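K5 lyase (Enterobacteria phage k1-5, PDB 2X3H) probably cleaves the heparosan-type K5 capsular polysaccharide by an eliminative lyase reaction, acting as a trimeric phage tail spike. Local coordinates at residues Val242-Thr247 with Ser276-Lys281; Ala353-Ile356 with Asn361-Ala364; Gly393-Leu398 with Ala402-Gly407. All coordinates share one frame; numbering follows the deposited sequence.

Contact 1 (Val242-Thr247 with Ser276-Lys281); sequences VELKGT and SNNLIK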
ATOM      1  N   VAL A 242      19.567  -2.702  -3.837  1.00  5.04           N
ATOM      2  CA  VAL A 242      19.660  -1.382  -3.221  1.00  5.56           C
ATOM      3  C   VAL A 242      19.989  -1.529  -1.746  1.00  5.55           C
ATOM      4  O   VAL A 242      19.231  -2.150  -1.001  1.00  6.25           O
ATOM      5  CB  VAL A 242      18.335  -0.581  -3.345  1.00  4.20           C
ATOM      6  CG1 VAL A 242      18.448   0.755  -2.587  1.00  4.72           C
ATOM      7  CG2 VAL A 242      17.991  -0.328  -4.812  1.00  4.91           C
ATOM      8  N   GLU A 243      21.114  -0.953  -1.329  1.00  5.50           N
ATOM      9  CA  GLU A 243      21.420  -0.825   0.099  1.00  5.35           C
ATOM     10  C   GLU A 243      21.312   0.635   0.569  1.00  5.82           C
ATOM     11  O   GLU A 243      21.845   1.541  -0.086  1.00  5.61           O
ATOM     12  CB  GLU A 243      22.830  -1.362   0.434  1.00  6.30           C
ATOM     13  CG  GLU A 243      23.157  -1.065   1.905  1.00  7.56           C
ATOM     14  CD  GLU A 243      24.486  -1.603   2.437  1.00  8.20           C
ATOM     15  OE1 GLU A 243      25.446  -1.816   1.665  1.00  9.50           O
ATOM     16  OE2 GLU A 243      24.567  -1.777   3.680  1.00  9.17           O
ATOM     17  N   LEU A 244      20.608   0.854   1.686  1.00  5.59           N
ATOM     18  CA  LEU A 244      20.693   2.101   2.441  1.00  5.39           C
ATOM     19  C   LEU A 244      21.591   1.791   3.632  1.00  4.95           C
ATOM     20  O   LEU A 244      21.453   0.740   4.258  1.00  5.07           O
ATOM     21  CB  LEU A 244      19.315   2.536   2.946  1.00  6.04           C
ATOM     22  CG  LEU A 244      18.257   2.873   1.894  1.00  5.67           C
ATOM     23  CD1 LEU A 244      16.942   3.253   2.586  1.00  6.96           C
ATOM     24  CD2 LEU A 244      18.718   3.972   0.910  1.00  6.35           C
ATOM     25  N   LYS A 245      22.485   2.718   3.964  1.00  5.79           N
ATOM     26  CA  LYS A 245      23.502   2.431   4.968  1.00  5.73           C
ATOM     27  C   LYS A 245      23.705   3.582   5.942  1.00  6.18           C
ATOM     28  O   LYS A 245      23.500   4.748   5.596  1.00  6.29           O
ATOM     29  CB  LYS A 245      24.824   2.127   4.258  1.00  6.90           C
ATOM     30  CG  LYS A 245      25.940   1.585   5.134  1.00  7.34           C
ATOM     31  CD  LYS A 245      27.176   1.278   4.271  1.00  8.59           C
ATOM     32  CE  LYS A 245      28.268   0.611   5.092  1.00 10.41           C
ATOM     33  NZ  LYS A 245      29.412   0.210   4.186  1.00 12.14           N
ATOM     34  N   GLY A 246      24.108   3.245   7.159  1.00  6.28           N
ATOM     35  CA  GLY A 246      24.465   4.263   8.149  1.00  6.47           C
ATOM     36  C   GLY A 246      23.299   5.144   8.539  1.00  6.86           C
ATOM     37  O   GLY A 246      22.223   4.656   8.845  1.00  7.28           O
ATOM     38  N   THR A 247      23.525   6.452   8.537  1.00  6.26           N
ATOM     39  CA  THR A 247      22.514   7.389   8.994  1.00  7.50           C
ATOM     40  C   THR A 247      21.543   7.810   7.888  1.00  7.42           C
ATOM     41  O   THR A 247      20.947   8.886   7.958  1.00 10.17           O
ATOM     42  CB  THR A 247      23.152   8.627   9.619  1.00  7.43           C
ATOM     43  OG1 THR A 247      24.021   9.242   8.659  1.00  7.98           O
ATOM     44  CG2 THR A 247      23.950   8.224  10.890  1.00  7.99           C
ATOM     45  N   SER A 276      16.952   4.876   9.060  1.00  4.51           N
ATOM     46  CA  SER A 276      15.725   5.139   9.816  1.00  4.63           C
ATOM     47  C   SER A 276      14.890   6.160   9.049  1.00  4.68           C
ATOM     48  O   SER A 276      15.432   6.991   8.317  1.00  4.91           O
ATOM     49  CB  SER A 276      16.078   5.691  11.209  1.00  5.31           C
ATOM     50  OG  SER A 276      16.844   4.764  11.972  1.00  7.29           O
ATOM     51  N   ASN A 277      13.569   6.128   9.228  1.00  4.52           N
ATOM     52  CA  ASN A 277      12.720   7.107   8.562  1.00  4.47           C
ATOM     53  C   ASN A 277      12.847   7.075   7.024  1.00  4.73           C
ATOM     54  O   ASN A 277      12.861   8.125   6.375  1.00  5.25           O
ATOM     55  CB  ASN A 277      13.017   8.529   9.074  1.00  5.19           C
ATOM     56  CG  ASN A 277      12.429   8.801  10.445  1.00  7.36           C
ATOM     57  OD1 ASN A 277      13.091   9.369  11.334  1.00 10.44           O
ATOM     58  ND2 ASN A 277      11.187   8.421  10.627  1.00  5.26           N
ATOM     59  N   ASN A 278      12.945   5.876   6.455  1.00  4.38           N
ATOM     60  CA  ASN A 278      12.930   5.707   5.004  1.00  4.42           C
ATOM     61  C   ASN A 278      11.681   4.989   4.558  1.00  4.46           C
ATOM     62  O   ASN A 278      11.123   4.189   5.322  1.00  5.02           O
ATOM     63  CB  ASN A 278      14.146   4.896   4.562  1.00  4.90           C
ATOM     64  CG  ASN A 278      15.439   5.568   4.948  1.00  5.13           C
ATOM     65  OD1 ASN A 278      15.817   6.587   4.353  1.00  5.11           O
ATOM     66  ND2 ASN A 278      16.125   5.012   5.957  1.00  5.91           N
ATOM     67  N   LEU A 279      11.273   5.264   3.321  1.00  4.56           N
ATOM     68  CA  LEU A 279      10.134   4.586   2.706  1.00  4.71           C
ATOM     69  C   LEU A 279      10.670   3.667   1.615  1.00  5.42           C
ATOM     70  O   LEU A 279      11.399   4.107   0.736  1.00  5.76           O
ATOM     71  CB  LEU A 279       9.187   5.632   2.092  1.00  6.78           C
ATOM     72  CG  LEU A 279       8.046   5.118   1.213  1.00  9.14           C
ATOM     73  CD1 LEU A 279       7.108   4.189   1.986  1.00  9.10           C
ATOM     74  CD2 LEU A 279       7.267   6.303   0.647  1.00  9.35           C
ATOM     75  N   ILE A 280      10.320   2.390   1.686  1.00  4.29           N
ATOM     76  CA  ILE A 280      10.795   1.406   0.704  1.00  5.89           C
ATOM     77  C   ILE A 280       9.547   0.721   0.175  1.00  6.97           C
ATOM     78  O   ILE A 280       8.833   0.069   0.931  1.00  8.17           O
ATOM     79  CB  ILE A 280      11.754   0.387   1.349  1.00  6.27           C
ATOM     80  CG1 ILE A 280      13.014   1.107   1.851  1.00  7.85           C
ATOM     81  CG2 ILE A 280      12.102  -0.745   0.353  1.00  7.32           C
ATOM     82  CD1 ILE A 280      13.767   0.321   2.927  1.00  9.58           C
ATOM     83  N   LYS A 281       9.257   0.907  -1.107  1.00  7.86           N
ATOM     84  CA  LYS A 281       7.949   0.485  -1.622  1.00  9.73           C
ATOM     85  C   LYS A 281       8.005  -0.143  -3.019  1.00  9.15           C
ATOM     86  O   LYS A 281       8.559   0.427  -3.964  1.00  9.65           O
ATOM     87  CB  LYS A 281       6.968   1.656  -1.589  1.00 12.00           C
ATOM     88  CG  LYS A 281       7.425   2.860  -2.381  1.00 14.76           C
ATOM     89  CD  LYS A 281       6.363   3.963  -2.444  1.00 16.36           C
ATOM     90  CE  LYS A 281       6.214   4.480  -3.875  1.00 19.12           C
ATOM     91  NZ  LYS A 281       5.150   5.542  -4.016  1.00 20.69           N
TER
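In the interior of the parallel beta-helix, L244 of strand 242-245 meets N278, at the turn that leads into strand 279-286. N278 is a rung of what looks like an asparagine ladder: its OD1 accepts from the backbone N of N251 one coil back, and its own N donates to the OD1 of N301 one coil on. The two side chains arrive from opposite directions. Methyl CD1 of L244 stands over the amide of N278, 3.6 Å from N278 CG, and is equally far, 3.9 Å, from N278 OD1 and from N278 ND2; it rests above the carbon of the carboxamide rather than favouring either polar atom. In L244, CG lies opposite the carbonyl carbon (chi1 -63°), a torsion that lays the CD1 branch over this amide. The same methyl CD1 of L244 reaches CD1 of I280 at 4.3 Å, so one branch touches both a ladder residue and the first inward side chain of strand 279-286. ND2 of N278 donates to the carbonyl O of A248. With its rotation fixed by the bonds to N251 and A248, N278 can present the face of its amide to an apolar neighbour without leaving either polar atom buried and unpaired.

Contact 2 (Ala353-Ile356 with Asn361-Ala364); sequences ARFI and NNYA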
ATOM      1  N   ALA A 353       8.372 -13.535   8.107  1.00  4.68           N
ATOM      2  CA  ALA A 353       8.803 -12.377   8.895  1.00  4.23           C
ATOM      3  C   ALA A 353       9.636 -12.888  10.064  1.00  5.04           C
ATOM      4  O   ALA A 353       9.180 -13.743  10.829  1.00  5.94           O
ATOM      5  CB  ALA A 353       7.587 -11.592   9.401  1.00  5.51           C
ATOM      6  N   ARG A 354      10.850 -12.361  10.194  1.00  5.18           N
ATOM      7  CA  ARG A 354      11.772 -12.769  11.252  1.00  5.21           C
ATOM      8  C   ARG A 354      12.149 -11.561  12.086  1.00  5.24           C
ATOM      9  O   ARG A 354      12.643 -10.573  11.545  1.00  5.32           O
ATOM     10  CB  ARG A 354      13.032 -13.407  10.639  1.00  5.94           C
ATOM     11  CG  ARG A 354      14.073 -13.809  11.666  1.00  6.06           C
ATOM     12  CD  ARG A 354      15.233 -14.570  11.004  1.00  7.52           C
ATOM     13  NE  ARG A 354      16.244 -14.989  11.969  1.00  9.65           N
ATOM     14  CZ  ARG A 354      17.270 -15.783  11.675  1.00 10.88           C
ATOM     15  NH1 ARG A 354      17.419 -16.267  10.439  1.00 10.54           N
ATOM     16  NH2 ARG A 354      18.146 -16.098  12.623  1.00 11.95           N
ATOM     17  N   PHE A 355      11.893 -11.644  13.392  1.00  4.51           N
ATOM     18  CA  PHE A 355      12.146 -10.545  14.306  1.00  4.87           C
ATOM     19  C   PHE A 355      13.389 -10.894  15.090  1.00  5.38           C
ATOM     20  O   PHE A 355      13.372 -11.736  15.995  1.00  5.38           O
ATOM     21  CB  PHE A 355      10.909 -10.298  15.186  1.00  5.38           C
ATOM     22  CG  PHE A 355       9.686  -9.935  14.373  1.00  5.41           C
ATOM     23  CD1 PHE A 355       8.867 -10.928  13.863  1.00  5.44           C
ATOM     24  CD2 PHE A 355       9.386  -8.615  14.079  1.00  6.39           C
ATOM     25  CE1 PHE A 355       7.749 -10.590  13.078  1.00  6.28           C
ATOM     26  CE2 PHE A 355       8.286  -8.275  13.307  1.00  6.23           C
ATOM     27  CZ  PHE A 355       7.467  -9.268  12.809  1.00  6.56           C
ATOM     28  N   ILE A 356      14.478 -10.248  14.695  1.00  5.63           N
ATOM     29  CA  ILE A 356      15.816 -10.627  15.128  1.00  5.96           C
ATOM     30  C   ILE A 356      16.210  -9.956  16.429  1.00  7.27           C
ATOM     31  O   ILE A 356      16.012  -8.758  16.607  1.00  7.37           O
ATOM     32  CB  ILE A 356      16.861 -10.201  14.077  1.00  6.41           C
ATOM     33  CG1 ILE A 356      16.600 -10.891  12.740  1.00  6.12           C
ATOM     34  CG2 ILE A 356      18.285 -10.446  14.583  1.00  6.74           C
ATOM     35  CD1 ILE A 356      17.468 -10.369  11.601  1.00  7.91           C
ATOM     36  N   ASN A 361       8.364  -3.526  18.780  1.00  3.91           N
ATOM     37  CA  ASN A 361       7.366  -2.553  18.385  1.00  3.24           C
ATOM     38  C   ASN A 361       7.195  -2.434  16.876  1.00  3.87           C
ATOM     39  O   ASN A 361       6.811  -1.370  16.370  1.00  4.50           O
ATOM     40  CB  ASN A 361       7.654  -1.189  19.036  1.00  4.22           C
ATOM     41  CG  ASN A 361       7.412  -1.202  20.550  1.00  5.29           C
ATOM     42  OD1 ASN A 361       6.257  -1.161  21.006  1.00  4.73           O
ATOM     43  ND2 ASN A 361       8.500  -1.269  21.332  1.00  5.82           N
ATOM     44  N   ASN A 362       7.479  -3.529  16.166  1.00  3.50           N
ATOM     45  CA  ASN A 362       7.293  -3.568  14.709  1.00  4.01           C
ATOM     46  C   ASN A 362       5.930  -4.125  14.329  1.00  4.59           C
ATOM     47  O   ASN A 362       5.276  -4.777  15.139  1.00  5.05           O
ATOM     48  CB  ASN A 362       8.381  -4.417  14.057  1.00  4.21           C
ATOM     49  CG  ASN A 362       9.774  -3.887  14.342  1.00  3.76           C
ATOM     50  OD1 ASN A 362      10.180  -2.856  13.781  1.00  4.69           O
ATOM     51  ND2 ASN A 362      10.525  -4.595  15.183  1.00  3.59           N
ATOM     52  N   TYR A 363       5.517  -3.845  13.099  1.00  4.01           N
ATOM     53  CA  TYR A 363       4.257  -4.376  12.552  1.00  4.09           C
ATOM     54  C   TYR A 363       4.579  -5.088  11.245  1.00  4.59           C
ATOM     55  O   TYR A 363       5.368  -4.569  10.455  1.00  4.85           O
ATOM     56  CB  TYR A 363       3.276  -3.228  12.252  1.00  5.10           C
ATOM     57  CG  TYR A 363       2.048  -3.665  11.480  1.00  4.84           C
ATOM     58  CD1 TYR A 363       0.926  -4.132  12.149  1.00  6.18           C
ATOM     59  CD2 TYR A 363       2.008  -3.604  10.096  1.00  5.93           C
ATOM     60  CE1 TYR A 363      -0.211  -4.558  11.454  1.00  6.57           C
ATOM     61  CE2 TYR A 363       0.866  -3.998   9.385  1.00  6.56           C
ATOM     62  CZ  TYR A 363      -0.234  -4.479  10.070  1.00  6.28           C
ATOM     63  OH  TYR A 363      -1.340  -4.893   9.354  1.00  8.60           O
ATOM     64  N   ALA A 364       3.952  -6.241  10.984  1.00  4.27           N
ATOM     65  CA  ALA A 364       4.074  -6.865   9.651  1.00  3.52           C
ATOM     66  C   ALA A 364       2.734  -7.421   9.224  1.00  4.91           C
ATOM     67  O   ALA A 364       2.062  -8.078  10.020  1.00  5.59           O
ATOM     68  CB  ALA A 364       5.118  -7.990   9.680  1.00  4.99           C
TER
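F355, at the end of strand 349-355, points its ring edge at N362 and A364 across the interior of the beta-helix, where residues 357-360 carry the chain round a corner of the coil into strand 363-369. The segments run in opposite directions, A353 facing A364 and F355 facing N362, yet no hydrogen bond joins them: these are two faces of the solenoid, each pairing with the coils before and after it, and only side chains bridge the gap.

The apolar contacts come first. With CG of F355 opposite the carbonyl carbon (chi1 -60°), the ring edge is set toward N362 and A364. CE2 of F355 lies 3.9 Å from CB of N362, and CZ of F355 lies 4.1 Å from CB of A364; both CB atoms sit at the ring edge, near its plane. Beside them CB of A353 and CB of A364 meet at 4.4 Å, two small groups that let the strands approach closely at this end.

Among the aromatic and flanking contacts, F355 also touches V323, and its ring meets that of F378 with planes about 30° apart, both on flanking strands. On the outer side, Y363 meets F367 of a neighbouring subunit edge-to-face.

Polar interactions run along the stack: OD1 of N362 accepts from N328 N, and ND2 donates to the carbonyl O of G325, a ladder-like rung.

Ring and amide slide past each other, the F355 plane standing 31° from that of the N362 amide.

Contact 3 (Gly393-Leu398 with Ala402-Gly407); sequences GRRNDL and ASTIDG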
ATOM      1  N   GLY A 393      -2.791 -18.916   3.610  1.00  6.52           N
ATOM      2  CA  GLY A 393      -2.445 -19.960   2.639  1.00  6.90           C
ATOM      3  C   GLY A 393      -3.421 -21.114   2.804  1.00  7.53           C
ATOM      4  O   GLY A 393      -4.633 -20.874   2.894  1.00  8.62           O
ATOM      5  N   ARG A 394      -2.911 -22.354   2.866  1.00  7.18           N
ATOM      6  CA  ARG A 394      -3.801 -23.524   3.061  1.00  6.57           C
ATOM      7  C   ARG A 394      -3.970 -23.910   4.527  1.00  6.45           C
ATOM      8  O   ARG A 394      -4.600 -24.923   4.840  1.00  7.78           O
ATOM      9  CB  ARG A 394      -3.301 -24.752   2.290  1.00  7.63           C
ATOM     10  CG  ARG A 394      -3.104 -24.533   0.786  1.00  7.70           C
ATOM     11  CD  ARG A 394      -4.383 -24.124   0.093  1.00  7.78           C
ATOM     12  NE  ARG A 394      -4.171 -23.848  -1.331  1.00  8.20           N
ATOM     13  CZ  ARG A 394      -3.713 -22.691  -1.806  1.00  8.26           C
ATOM     14  NH1 ARG A 394      -3.414 -21.699  -0.974  1.00  8.26           N
ATOM     15  NH2 ARG A 394      -3.565 -22.520  -3.115  1.00  7.43           N
ATOM     16  N   ARG A 395      -3.399 -23.121   5.427  1.00  4.97           N
ATOM     17  CA  ARG A 395      -3.483 -23.451   6.852  1.00  5.56           C
ATOM     18  C   ARG A 395      -4.885 -23.154   7.392  1.00  6.23           C
ATOM     19  O   ARG A 395      -5.509 -22.167   7.009  1.00  6.75           O
ATOM     20  CB  ARG A 395      -2.450 -22.665   7.654  1.00  5.32           C
ATOM     21  CG  ARG A 395      -1.035 -22.923   7.196  1.00  5.68           C
ATOM     22  CD  ARG A 395      -0.051 -21.911   7.777  1.00  5.65           C
ATOM     23  NE  ARG A 395       1.254 -22.090   7.153  1.00  5.44           N
ATOM     24  CZ  ARG A 395       1.601 -21.606   5.960  1.00  6.35           C
ATOM     25  NH1 ARG A 395       0.743 -20.880   5.241  1.00  5.59           N
ATOM     26  NH2 ARG A 395       2.828 -21.853   5.483  1.00  6.73           N
ATOM     27  N   ASN A 396      -5.356 -24.013   8.294  1.00  7.26           N
ATOM     28  CA  ASN A 396      -6.669 -23.841   8.940  1.00  7.98           C
ATOM     29  C   ASN A 396      -6.562 -23.389  10.402  1.00  7.81           C
ATOM     30  O   ASN A 396      -7.574 -23.055  11.026  1.00  8.55           O
ATOM     31  CB  ASN A 396      -7.470 -25.149   8.897  1.00  8.86           C
ATOM     32  CG  ASN A 396      -7.804 -25.597   7.483  1.00 10.34           C
ATOM     33  OD1 ASN A 396      -8.080 -24.788   6.610  1.00 11.09           O
ATOM     34  ND2 ASN A 396      -7.790 -26.902   7.265  1.00 12.78           N
ATOM     35  N   ASP A 397      -5.342 -23.363  10.935  1.00  7.89           N
ATOM     36  CA  ASP A 397      -5.107 -23.093  12.358  1.00  8.96           C
ATOM     37  C   ASP A 397      -3.624 -22.786  12.509  1.00  8.76           C
ATOM     38  O   ASP A 397      -2.784 -23.601  12.136  1.00 10.55           O
ATOM     39  CB  ASP A 397      -5.481 -24.361  13.151  1.00  9.74           C
ATOM     40  CG  ASP A 397      -5.294 -24.234  14.667  1.00 11.99           C
ATOM     41  OD1 ASP A 397      -4.667 -23.279  15.171  1.00 10.61           O
ATOM     42  OD2 ASP A 397      -5.766 -25.165  15.378  1.00 13.11           O
ATOM     43  N   LEU A 398      -3.286 -21.606  13.023  1.00  7.77           N
ATOM     44  CA  LEU A 398      -1.876 -21.242  13.116  1.00  8.51           C
ATOM     45  C   LEU A 398      -1.155 -21.959  14.250  1.00  7.96           C
ATOM     46  O   LEU A 398       0.049 -21.807  14.394  1.00  7.99           O
ATOM     47  CB  LEU A 398      -1.695 -19.729  13.247  1.00 10.48           C
ATOM     48  CG  LEU A 398      -2.051 -18.853  12.038  1.00 11.13           C
ATOM     49  CD1 LEU A 398      -1.429 -17.506  12.201  1.00 10.60           C
ATOM     50  CD2 LEU A 398      -1.630 -19.461  10.712  1.00 11.37           C
ATOM     51  N   ALA A 402       3.523 -26.739  15.616  1.00 14.24           N
ATOM     52  CA  ALA A 402       4.347 -25.931  16.519  1.00 14.13           C
ATOM     53  C   ALA A 402       5.386 -25.115  15.744  1.00 13.72           C
ATOM     54  O   ALA A 402       6.027 -24.228  16.306  1.00 15.05           O
ATOM     55  CB  ALA A 402       5.024 -26.799  17.574  1.00 15.46           C
ATOM     56  N   SER A 403       5.538 -25.409  14.457  1.00 12.55           N
ATOM     57  CA  SER A 403       6.514 -24.711  13.613  1.00 11.70           C
ATOM     58  C   SER A 403       6.023 -23.394  13.021  1.00  9.98           C
ATOM     59  O   SER A 403       6.836 -22.545  12.627  1.00 10.68           O
ATOM     60  CB  SER A 403       6.989 -25.628  12.489  1.00 13.79           C
ATOM     61  OG  SER A 403       7.733 -26.699  13.029  1.00 16.10           O
ATOM     62  N   THR A 404       4.706 -23.211  12.961  1.00  8.15           N
ATOM     63  CA  THR A 404       4.154 -22.006  12.338  1.00  7.01           C
ATOM     64  C   THR A 404       4.660 -20.734  13.015  1.00  7.70           C
ATOM     65  O   THR A 404       5.074 -19.777  12.342  1.00  7.41           O
ATOM     66  CB  THR A 404       2.612 -22.023  12.327  1.00  7.52           C
ATOM     67  OG1 THR A 404       2.156 -23.231  11.687  1.00  7.96           O
ATOM     68  CG2 THR A 404       2.055 -20.795  11.591  1.00  7.28           C
ATOM     69  N   ILE A 405       4.634 -20.738  14.344  1.00  7.18           N
ATOM     70  CA  ILE A 405       5.168 -19.613  15.113  1.00  7.66           C
ATOM     71  C   ILE A 405       6.351 -20.095  15.938  1.00  8.59           C
ATOM     72  O   ILE A 405       6.172 -20.775  16.949  1.00  9.18           O
ATOM     73  CB  ILE A 405       4.086 -19.002  16.042  1.00  7.74           C
ATOM     74  CG1 ILE A 405       2.874 -18.538  15.228  1.00  8.06           C
ATOM     75  CG2 ILE A 405       4.677 -17.862  16.866  1.00  8.07           C
ATOM     76  CD1 ILE A 405       1.686 -18.212  16.087  1.00  8.86           C
ATOM     77  N   ASP A 406       7.561 -19.747  15.499  1.00  7.68           N
ATOM     78  CA  ASP A 406       8.761 -20.084  16.237  1.00  9.89           C
ATOM     79  C   ASP A 406       8.995 -18.962  17.244  1.00  9.26           C
ATOM     80  O   ASP A 406       9.052 -17.799  16.873  1.00 10.18           O
ATOM     81  CB  ASP A 406       9.942 -20.229  15.274  1.00 12.65           C
ATOM     82  CG  ASP A 406      11.188 -20.753  15.957  1.00 16.87           C
ATOM     83  OD1 ASP A 406      11.094 -21.129  17.139  1.00 19.73           O
ATOM     84  OD2 ASP A 406      12.255 -20.812  15.302  1.00 19.90           O
ATOM     85  N   GLY A 407       9.118 -19.301  18.520  1.00  7.24           N
ATOM     86  CA  GLY A 407       9.250 -18.275  19.550  1.00  7.22           C
ATOM     87  C   GLY A 407       7.898 -17.943  20.158  1.00  6.65           C
ATOM     88  O   GLY A 407       7.683 -16.838  20.654  1.00  6.34           O
TER
HETATM   89  O   HOH W   1       2.621 -23.701   9.105  1.00  9.61           O
HETATM   90  O   HOH W   2      -0.282 -24.434  12.149  1.00  8.71           O
HETATM   91  O   HOH W   3       2.402 -22.481  15.834  1.00 10.05           O
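T404 turns its side chain into the bend formed by R395-L398. CB comes first, resting against the backbone, 3.3 Å from the carbonyl O of L398. Beyond it the side chain forks. With OG1 opposite the carbonyl carbon (chi1 -55°), the methyl and the hydroxyl are sent different ways. CG2 takes the apolar branch: T404 CG2 still lies near that same L398 O, at 3.6 Å, before it packs on CD2 of L398 at 4.0 Å, the two side chains crossing at about a right angle, and at its limit it reaches CD of R395, 4.5 Å away.

This loop, 390-404, leaves the last coils of the parallel beta-helix after strand 386-389 and returns to strand 405-406, whose neighbour is strand 376-378; the backbone of T404 already bonds to I376, while L398 and I405 both pack on V420 of strand 419-422.

OG1, the polar tip, is held by two waters. One, 2.7 Å from T404 OG1, accepts a hydrogen bond from R395 NE at 2.9 Å and lies in the guanidinium plane, at its edge. The rest of that guanidinium is bonded to main chain, NH2 to the O of A372 and NH1 to the O atoms of P368 and P392, which fixes its rotation. The second water, 2.8 Å from T404 OG1, donates to the carbonyl O of D397, whose carboxylate forms a salt bridge with R435 of a neighbouring subunit. A third water joins L398 O at 2.8 Å to the backbone N of I405.

How the contacts relate
From the N terminus the contacts follow one another in series; none nests in or crosses another. Contact 1 closes the longest loop, 28 residues that include strands 252-259 and 266-268, and so links different coils across the interior. Contact 2 closes a four-residue corner between strands 349-355 and 363-369, its centre about 17 Å from that of contact 1. Contact 3 closes three residues and ties the loop after strand 386-389 to the start of strand 405-406, its centre about 16 Å and about 31 Å from the centres of contacts 2 and 1. Contacts 1 and 2 join side chains of the beta-helix interior, whereas contact 3 has waters bridging loop and strand. Neighbouring subunits reach the surroundings of all three.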